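Side-chain contacts in aromatic-L-amino-acid decarboxylase (Catharanthus roseus, PDB 6EEW), which converts L-tryptophan to tryptamine and 5-hydroxy-L-tryptophan to serotonin by pyridoxal 5'-phosphate-dependent decarboxylation, acting as a homodimer: residues A[443-446]-A[447-451]; A[426-429]-A[430-433]; A[475-479]-A[480-484]. All blocks are in the same frame, centred on the assembly; numbering follows the deposited sequence. Where two conformers were deposited one is given.

Interaction 1: A[443-446]-A[447-451]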
# COMPACT_ATOMS: atom_id res chain seq x y z
N LYS A 443 -33.33 13.51 4.33
CA LYS A 443 -32.99 12.11 4.09
C LYS A 443 -33.80 11.54 2.93
O LYS A 443 -33.27 10.81 2.08
CB LYS A 443 -33.22 11.31 5.37
CG LYS A 443 -32.26 10.15 5.56
CD LYS A 443 -32.66 9.32 6.78
CE LYS A 443 -33.01 10.20 7.97
NZ LYS A 443 -31.89 11.10 8.38
N LYS A 444 -35.09 11.88 2.87
CA LYS A 444 -35.92 11.44 1.76
C LYS A 444 -35.43 12.03 0.45
O LYS A 444 -35.40 11.33 -0.58
CB LYS A 444 -37.38 11.85 2.02
CG LYS A 444 -38.35 11.38 0.96
CD LYS A 444 -38.17 9.90 0.64
CE LYS A 444 -39.38 9.33 -0.08
NZ LYS A 444 -39.82 10.21 -1.21
N LEU A 445 -35.05 13.30 0.45
CA LEU A 445 -34.53 13.90 -0.77
C LEU A 445 -33.27 13.19 -1.24
O LEU A 445 -33.13 12.85 -2.43
CB LEU A 445 -34.25 15.39 -0.56
CG LEU A 445 -33.66 16.07 -1.80
CD1 LEU A 445 -34.64 15.98 -2.96
CD2 LEU A 445 -33.29 17.51 -1.50
N LEU A 446 -32.33 12.95 -0.33
CA LEU A 446 -31.11 12.23 -0.70
C LEU A 446 -31.43 10.84 -1.25
O LEU A 446 -30.85 10.42 -2.26
CB LEU A 446 -30.19 12.10 0.51
CG LEU A 446 -28.89 11.32 0.23
CD1 LEU A 446 -28.03 12.01 -0.81
CD2 LEU A 446 -28.10 11.01 1.50
N ASP A 447 -32.36 10.13 -0.62
CA ASP A 447 -32.68 8.79 -1.09
C ASP A 447 -33.27 8.84 -2.50
O ASP A 447 -32.90 8.04 -3.36
CB ASP A 447 -33.61 8.08 -0.11
CG ASP A 447 -33.53 6.56 -0.23
OD1 ASP A 447 -33.81 6.02 -1.33
OD2 ASP A 447 -33.16 5.90 0.76
N MET A 448 -34.21 9.75 -2.74
CA MET A 448 -34.76 9.89 -4.09
C MET A 448 -33.66 10.17 -5.10
O MET A 448 -33.59 9.53 -6.17
CB MET A 448 -35.81 11.01 -4.10
CG MET A 448 -36.98 10.78 -3.16
SD MET A 448 -38.08 12.20 -3.08
CE MET A 448 -38.70 12.27 -4.77
N LEU A 449 -32.78 11.12 -4.78
CA LEU A 449 -31.70 11.46 -5.70
C LEU A 449 -30.91 10.22 -6.08
O LEU A 449 -30.74 9.90 -7.26
CB LEU A 449 -30.78 12.51 -5.07
CG LEU A 449 -31.35 13.92 -4.97
CD1 LEU A 449 -30.50 14.74 -4.04
CD2 LEU A 449 -31.41 14.56 -6.35
N ASN A 450 -30.44 9.48 -5.07
CA ASN A 450 -29.58 8.34 -5.34
C ASN A 450 -30.34 7.23 -6.05
O ASN A 450 -29.79 6.55 -6.92
CB ASN A 450 -28.94 7.85 -4.04
CG ASN A 450 -27.87 8.79 -3.53
OD1 ASN A 450 -27.21 9.48 -4.30
ND2 ASN A 450 -27.71 8.83 -2.22
N SER A 451 -31.62 7.04 -5.69
CA SER A 451 -32.44 6.04 -6.36
C SER A 451 -32.62 6.34 -7.83
O SER A 451 -32.89 5.42 -8.61
CB SER A 451 -33.81 5.97 -5.68
OG SER A 451 -33.67 5.65 -4.31
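K444 and M448 meet along a partly exposed flank of helix 438-451, beside L496 of helix 479-496, and with their neighbours show how side chains four residues apart pair along an alpha-helix that covers an antiparallel sheet. The backbone sets the spacing. D447 N, M448 N and L449 N each donate to the carbonyl oxygen four residues earlier, and N450 N does the same to L446 O at 3.0 Å.

Of the polar contacts, the lysine-thioether pair is close: K444 NZ stands 3.2 Å from M448 SD and 3.5 Å from M448 CG. The lysine chain is bent at chi2 (49°) and chi4 (47°), and these two turns bring its ammonium back beside the methionine. N450 OD1 accepts from M457 N and ties the helix to the loop that follows.

The apolar pairing is between L445 and L449, whose branches cross with CG of L445 4.1 Å from CD1 of L449. Both are buried on the side facing strand 465-471, where each touches L468, and both also meet helix 479-496. L446 turns to Y466 and M457, and the amide of N450 packs on its methyl, ND2 lying 3.5 Å from L446 CD1.

At the last turn, D447 O takes two donors from one residue: S451 N at 2.8 Å and S451 OG at 2.7 Å, the hydroxyl approaching from above the carbonyl plane, 42° out of it.

Interaction 2: A[426-429]-A[430-433]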
# COMPACT_ATOMS: atom_id res chain seq x y z
N CYS A 426 -22.00 21.89 1.15
CA CYS A 426 -22.88 21.29 2.14
C CYS A 426 -24.17 22.10 2.23
O CYS A 426 -24.13 23.30 2.51
CB CYS A 426 -22.19 21.23 3.50
SG CYS A 426 -20.67 20.24 3.52
N PHE A 427 -25.31 21.45 1.99
CA PHE A 427 -26.57 22.17 1.90
C PHE A 427 -27.71 21.33 2.47
O PHE A 427 -27.54 20.14 2.78
CB PHE A 427 -26.88 22.59 0.46
CG PHE A 427 -27.10 21.43 -0.47
CD1 PHE A 427 -26.04 20.65 -0.89
CD2 PHE A 427 -28.37 21.14 -0.94
CE1 PHE A 427 -26.24 19.59 -1.76
CE2 PHE A 427 -28.59 20.08 -1.80
CZ PHE A 427 -27.52 19.30 -2.21
N ARG A 428 -28.87 21.95 2.62
CA ARG A 428 -30.03 21.21 3.14
C ARG A 428 -31.30 21.99 2.81
O ARG A 428 -31.26 23.15 2.43
CB ARG A 428 -29.89 20.99 4.65
CG ARG A 428 -30.27 22.21 5.48
CD ARG A 428 -29.76 22.14 6.92
NE ARG A 428 -30.70 21.59 7.90
CZ ARG A 428 -31.15 22.27 8.95
NH1 ARG A 428 -30.77 23.52 9.15
NH2 ARG A 428 -31.99 21.69 9.80
N LEU A 429 -32.43 21.31 2.94
CA LEU A 429 -33.72 21.97 2.91
C LEU A 429 -33.99 22.61 4.26
O LEU A 429 -33.80 21.97 5.30
CB LEU A 429 -34.83 20.99 2.56
CG LEU A 429 -35.05 20.68 1.08
CD1 LEU A 429 -35.92 19.44 0.92
CD2 LEU A 429 -35.68 21.88 0.37
N LYS A 430 -34.41 23.88 4.26
CA LYS A 430 -34.69 24.54 5.53
C LYS A 430 -35.79 23.79 6.27
O LYS A 430 -36.68 23.19 5.66
CB LYS A 430 -35.11 25.99 5.31
CG LYS A 430 -33.99 26.93 4.91
CD LYS A 430 -34.52 28.35 4.82
CE LYS A 430 -33.42 29.36 4.57
NZ LYS A 430 -33.99 30.72 4.34
N PRO A 431 -35.77 23.83 7.61
CA PRO A 431 -36.80 23.11 8.38
C PRO A 431 -38.23 23.54 8.08
O PRO A 431 -39.15 22.71 8.18
CB PRO A 431 -36.42 23.41 9.84
CG PRO A 431 -35.33 24.45 9.78
CD PRO A 431 -34.66 24.29 8.46
N ASP A 432 -38.46 24.80 7.73
CA ASP A 432 -39.82 25.30 7.58
C ASP A 432 -40.46 24.95 6.24
O ASP A 432 -41.64 25.28 6.03
CB ASP A 432 -39.84 26.82 7.78
CG ASP A 432 -38.92 27.55 6.82
OD1 ASP A 432 -38.17 26.87 6.09
OD2 ASP A 432 -38.96 28.80 6.78
N VAL A 433 -39.74 24.28 5.34
CA VAL A 433 -40.30 23.95 4.03
C VAL A 433 -41.34 22.85 4.10
O VAL A 433 -42.15 22.70 3.17
CB VAL A 433 -39.19 23.55 3.04
CG1 VAL A 433 -38.15 24.66 2.92
CG2 VAL A 433 -38.55 22.24 3.47
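L429 and V433 form the packed half of this contact, with CG2 of V433 4.0 Å from CB of L429. The leucine is buried: its side chain also lies against V441 of the next helix and F414 of the neighbouring strand, and its backbone N is held by the OD1 of N442. V433 reaches it because CG2 sits between the valine's own N and carbonyl carbon, a placement that directs this methyl back toward the end of the strand.

What brings the two together is a type I beta turn over residues 430-433, closed by V433 N to K430 O at 3.3 Å with P431 as its second residue. It ends strand 424-429 of the antiparallel sheet and reverses the chain before helix 438-451.

On the solvent side the approach is no longer, but the groups are less enclosed: the CD of P431 lies over one face of the R428 guanidinium, 4.0 Å from NH2 and 4.1 Å from CZ, and the two side chains cross at about a right angle. A bend at chi3 (-94°) turns the flat group to the proline, while a salt bridge from R428 NH1 to E415 OE2 restrains it from the adjacent strand. P431 itself is solvent-exposed and rests partly on V438.

Interaction 3: A[475-479]-A[480-484]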
# COMPACT_ATOMS: atom_id res chain seq x y z
N SER A 475 -13.39 13.51 -12.62
CA SER A 475 -12.70 14.05 -13.79
C SER A 475 -13.63 14.26 -14.98
O SER A 475 -13.44 15.22 -15.74
CB SER A 475 -11.53 13.16 -14.18
OG SER A 475 -10.54 13.16 -13.16
N LEU A 476 -14.65 13.42 -15.14
CA LEU A 476 -15.50 13.54 -16.32
C LEU A 476 -16.61 14.58 -16.16
O LEU A 476 -17.31 14.87 -17.13
CB LEU A 476 -16.13 12.19 -16.67
CG LEU A 476 -15.21 11.11 -17.25
CD1 LEU A 476 -15.97 9.81 -17.55
CD2 LEU A 476 -14.48 11.62 -18.49
N THR A 477 -16.77 15.13 -14.96
CA THR A 477 -17.81 16.11 -14.71
C THR A 477 -17.53 17.43 -15.43
O THR A 477 -16.47 18.04 -15.25
CB THR A 477 -17.93 16.34 -13.21
OG1 THR A 477 -18.17 15.09 -12.56
CG2 THR A 477 -19.08 17.28 -12.91
N GLU A 478 -18.50 17.89 -16.23
CA GLU A 478 -18.49 19.20 -16.87
C GLU A 478 -19.67 20.04 -16.40
O GLU A 478 -20.56 19.59 -15.68
CB GLU A 478 -18.52 19.06 -18.40
CG GLU A 478 -17.25 18.48 -18.99
CD GLU A 478 -17.38 18.19 -20.47
OE1 GLU A 478 -18.43 17.65 -20.88
OE2 GLU A 478 -16.43 18.50 -21.22
N GLU A 479 -19.68 21.30 -16.83
CA GLU A 479 -20.62 22.27 -16.27
C GLU A 479 -22.07 21.80 -16.42
O GLU A 479 -22.88 21.94 -15.49
CB GLU A 479 -20.41 23.63 -16.93
CG GLU A 479 -21.34 24.71 -16.43
CD GLU A 479 -20.99 26.06 -16.99
OE1 GLU A 479 -19.80 26.26 -17.33
OE2 GLU A 479 -21.89 26.92 -17.08
N HIS A 480 -22.42 21.26 -17.59
CA HIS A 480 -23.81 20.85 -17.78
C HIS A 480 -24.20 19.71 -16.85
O HIS A 480 -25.38 19.58 -16.50
CB HIS A 480 -24.07 20.46 -19.23
CG HIS A 480 -23.21 19.34 -19.71
ND1 HIS A 480 -23.58 18.02 -19.61
CD2 HIS A 480 -21.99 19.35 -20.31
CE1 HIS A 480 -22.63 17.26 -20.12
NE2 HIS A 480 -21.66 18.04 -20.54
N HIS A 481 -23.24 18.89 -16.41
CA HIS A 481 -23.58 17.86 -15.44
C HIS A 481 -24.07 18.47 -14.14
O HIS A 481 -25.08 18.03 -13.57
CB HIS A 481 -22.38 16.95 -15.19
CG HIS A 481 -21.99 16.12 -16.36
ND1 HIS A 481 -20.80 16.29 -17.04
CD2 HIS A 481 -22.64 15.10 -16.98
CE1 HIS A 481 -20.73 15.41 -18.03
NE2 HIS A 481 -21.84 14.68 -18.02
N VAL A 482 -23.36 19.48 -13.65
CA VAL A 482 -23.79 20.14 -12.41
C VAL A 482 -25.13 20.81 -12.62
O VAL A 482 -26.02 20.74 -11.75
CB VAL A 482 -22.72 21.14 -11.93
CG1 VAL A 482 -23.16 21.81 -10.63
CG2 VAL A 482 -21.41 20.43 -11.74
N ARG A 483 -25.31 21.46 -13.78
CA ARG A 483 -26.60 22.07 -14.08
C ARG A 483 -27.73 21.05 -14.01
O ARG A 483 -28.79 21.31 -13.42
CB ARG A 483 -26.57 22.73 -15.46
CG ARG A 483 -25.64 23.93 -15.55
CD ARG A 483 -25.53 24.44 -16.97
NE ARG A 483 -24.63 25.59 -17.04
CZ ARG A 483 -24.93 26.80 -16.56
NH1 ARG A 483 -26.09 27.01 -15.97
NH2 ARG A 483 -24.06 27.79 -16.68
N ARG A 484 -27.52 19.87 -14.60
CA ARG A 484 -28.57 18.86 -14.61
C ARG A 484 -28.80 18.26 -13.23
O ARG A 484 -29.94 17.94 -12.88
CB ARG A 484 -28.26 17.76 -15.62
CG ARG A 484 -28.15 18.24 -17.06
CD ARG A 484 -28.22 17.04 -18.00
NE ARG A 484 -27.22 16.03 -17.68
CZ ARG A 484 -27.10 14.87 -18.31
NH1 ARG A 484 -27.93 14.57 -19.31
NH2 ARG A 484 -26.16 14.00 -17.95
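The imidazole of H481 receives the backbone N-H of E478 at its edge, in the ring plane: E478 N to H481 ND1 measures 2.9 Å and the bond is nearly straight (169°). One face of the same ring carries CE1 of H480, 3.3 Å above the plane and offset toward the rim. Since ND1 acts as acceptor, the ring proton probably sits on NE2, which bonds E46. The H480 ring stands alongside the E478 side chain, the two pointing the same way with carboxylate and ring planes 69° apart. Its NE2 donates to E478 OE1 at 3.3 Å, meeting that oxygen on the anti side and tilted from both planes. A chi1 of 59°, which places CG between the backbone N and the carbonyl carbon, swings the imidazole to this flank.

These bonds mark the start of helix 479-496, with E478 as N-cap. The E478 N to H481 bond corresponds to one half of a capping box, N3 side chain to N-cap N-H; the other half is not made, since the E478 carboxylate goes to H480 and, through OE2, to a salt bridge with K20 of the second subunit. E478 O meanwhile receives weak bonds from H481 N at 2.9 Å and V482 N at 3.5 Å, before R483 N to E479 O, at 3.0 Å, continues the regular helical pattern.

Beside the cap, CG2 of T477 packs on CB of H481 and lies 4.1 Å from CG2 of V482, while its OG1 bonds P95 O. Across the first turn of the helix, E479 OE2 faces the edge of the R483 guanidinium in a salt bridge; the 2.4 Å from OE2 to R483 NH2 is too short to be taken literally, R483 having been modelled in two conformers, and the bond from NE is weak.

The three contacts follow one another along the chain in the C-terminal part of this PLP-dependent decarboxylase, around its four-stranded antiparallel sheet. Interactions 1 and 2 touch directly, L445 CD2 lying 4.1 Å from L429 CD1, so the strand end and the helix after it pack against each other through leucines; their centres are about 14 Å apart. Interaction 3 stands off, its nearest atoms about 7 Å from interaction 1 and about 10 Å from interaction 2. In interaction 3 the T477 side chain is about 7 Å from that of P102, which binds L-tryptophan; a calcium ion also lies about 5 Å from it. The L446 side chain of interaction 1 is about 13 Å from a bound tryptophan.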